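Local coordinates for protein 4-oxalmesaconate hydratase (PDB 5CGZ) that hydrates the enol form of oxalomesaconate to 4-carboxy-4-hydroxy-2-oxoadipate, the third step of gallate degradation, with one zinc ion bound per subunit, at residues A[3-8]-A[31-36]. Residues are numbered along the deposited sequence; the frame is centred on the assembly and turned at random. Where two conformers were deposited one is given.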
loop_
_atom_site.group_PDB
_atom_site.type_symbol
_atom_site.label_atom_id
_atom_site.label_comp_id
_atom_site.label_asym_id
_atom_site.label_seq_id
_atom_site.Cartn_x
_atom_site.Cartn_y
_atom_site.Cartn_z
ATOM N N SER A 3 -14.276 26.458 18.499
ATOM C CA SER A 3 -12.841 26.381 18.745
ATOM C C SER A 3 -12.185 25.283 17.908
ATOM O O SER A 3 -12.866 24.416 17.360
ATOM C CB SER A 3 -12.586 26.132 20.229
ATOM O OG SER A 3 -13.015 24.824 20.578
ATOM N N ALA A 4 -10.860 25.328 17.812
ATOM C CA ALA A 4 -10.104 24.274 17.135
ATOM C C ALA A 4 -8.666 24.297 17.629
ATOM O O ALA A 4 -8.220 25.275 18.240
ATOM C CB ALA A 4 -10.165 24.433 15.597
ATOM N N LEU A 5 -7.944 23.216 17.357
ATOM C CA LEU A 5 -6.657 22.966 17.983
ATOM C C LEU A 5 -5.583 22.621 16.958
ATOM O O LEU A 5 -5.820 21.848 16.019
ATOM C CB LEU A 5 -6.791 21.822 19.001
ATOM C CG LEU A 5 -5.503 21.365 19.689
ATOM C CD1 LEU A 5 -4.980 22.472 20.614
ATOM C CD2 LEU A 5 -5.726 20.061 20.460
ATOM N N VAL A 6 -4.399 23.186 17.148
ATOM C CA VAL A 6 -3.250 22.829 16.331
ATOM C C VAL A 6 -2.160 22.290 17.250
ATOM O O VAL A 6 -1.793 22.945 18.225
ATOM C CB VAL A 6 -2.730 24.038 15.521
ATOM C CG1 VAL A 6 -1.482 23.665 14.711
ATOM C CG2 VAL A 6 -3.830 24.563 14.619
ATOM N N VAL A 7 -1.673 21.083 16.972
ATOM C CA VAL A 7 -0.562 20.522 17.747
ATOM C C VAL A 7 0.724 20.502 16.920
ATOM O O VAL A 7 0.871 19.717 15.979
ATOM C CB VAL A 7 -0.871 19.113 18.244
ATOM C CG1 VAL A 7 0.276 18.599 19.113
ATOM C CG2 VAL A 7 -2.172 19.118 19.030
ATOM N N SER A 8 1.642 21.383 17.299
ATOM C CA SER A 8 2.872 21.653 16.567
ATOM C C SER A 8 4.071 21.032 17.297
ATOM O O SER A 8 4.273 21.310 18.479
ATOM C CB SER A 8 3.026 23.175 16.427
ATOM O OG SER A 8 4.141 23.542 15.653
ATOM N N ALA A 31 -12.179 30.211 18.082
ATOM C CA ALA A 31 -11.068 30.412 19.000
ATOM C C ALA A 31 -10.013 29.369 18.669
ATOM O O ALA A 31 -10.123 28.201 19.060
ATOM C CB ALA A 31 -11.520 30.299 20.458
ATOM N N MET A 32 -9.010 29.787 17.907
ATOM C CA MET A 32 -7.949 28.888 17.491
ATOM C C MET A 32 -6.881 28.815 18.569
ATOM O O MET A 32 -6.351 29.840 18.986
ATOM C CB MET A 32 -7.344 29.352 16.165
ATOM C CG MET A 32 -8.337 29.349 14.992
ATOM S SD MET A 32 -9.044 27.711 14.668
ATOM C CE MET A 32 -7.542 26.744 14.435
ATOM N N HIS A 33 -6.573 27.602 19.020
ATOM C CA HIS A 33 -5.514 27.403 20.011
ATOM C C HIS A 33 -4.384 26.531 19.470
ATOM O O HIS A 33 -4.628 25.480 18.870
ATOM C CB HIS A 33 -6.075 26.766 21.286
ATOM C CG HIS A 33 -5.067 26.669 22.391
ATOM N ND1 HIS A 33 -4.447 27.779 22.932
ATOM C CD2 HIS A 33 -4.551 25.597 23.042
ATOM C CE1 HIS A 33 -3.601 27.395 23.873
ATOM N NE2 HIS A 33 -3.645 26.074 23.960
ATOM N N VAL A 34 -3.153 26.960 19.710
ATOM C CA VAL A 34 -1.971 26.231 19.274
ATOM C C VAL A 34 -1.180 25.713 20.474
ATOM O O VAL A 34 -0.855 26.476 21.392
ATOM C CB VAL A 34 -1.058 27.120 18.407
ATOM C CG1 VAL A 34 0.227 26.387 18.018
ATOM C CG2 VAL A 34 -1.800 27.577 17.168
ATOM N N VAL A 35 -0.890 24.416 20.475
ATOM C CA VAL A 35 0.091 23.858 21.397
ATOM C C VAL A 35 1.399 23.592 20.649
ATOM O O VAL A 35 1.417 22.825 19.682
ATOM C CB VAL A 35 -0.379 22.541 22.040
ATOM C CG1 VAL A 35 0.754 21.923 22.854
ATOM C CG2 VAL A 35 -1.607 22.759 22.907
ATOM N N CYS A 36 2.481 24.234 21.090
ATOM C CA CYS A 36 3.829 23.922 20.615
ATOM C C CYS A 36 4.519 23.020 21.623
ATOM O O CYS A 36 4.839 23.456 22.727
ATOM C CB CYS A 36 4.652 25.189 20.415
ATOM S SG CYS A 36 3.982 26.340 19.216
#
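Ala4, Val6 and Ser8 join their backbones to Ala31, His33 and Val35 in a parallel strand pair. Five N-H...O=C bonds alternate in direction. The shortest include Val35 N to Val6 O at 2.8 Å. The first bond, Ala4 N to Ala31 O, is longer at 3.2 Å, and its donor sits 40° out of the carbonyl plane. CA-H...O contacts supplement these bonds, as from Leu5 CA to His33 O.

The two strands and helix 13-27 form a beta-alpha-beta unit of the Rossmann-like fold of this MshB deacetylase family member. Strand 3-8 leads into the zinc site, where His10 and Asp13 are ligands, with Glu44 and His123. Ser8 OG hydrogen-bonds His10 O.

Side chains pair on both faces of the sheet. On the face toward helix 13-27, the Met32 chain bends at chi2 and chi3 (-59° and -56°). Its SD lies 3.6 Å from Ala4 CB, and CE also touches that methyl. Val34 CG2 meets Val6 CB at 4.0 Å. On the other face, Leu5 and His33 run side by side. Leu5 CD1 approaches His33 CD2 obliquely at 4.0 Å and also touches Val35 CG2. His33 NE2 hydrogen-bonds Glu79 and ND1 hydrogen-bonds Ser77, both on the neighbouring strand 76-80.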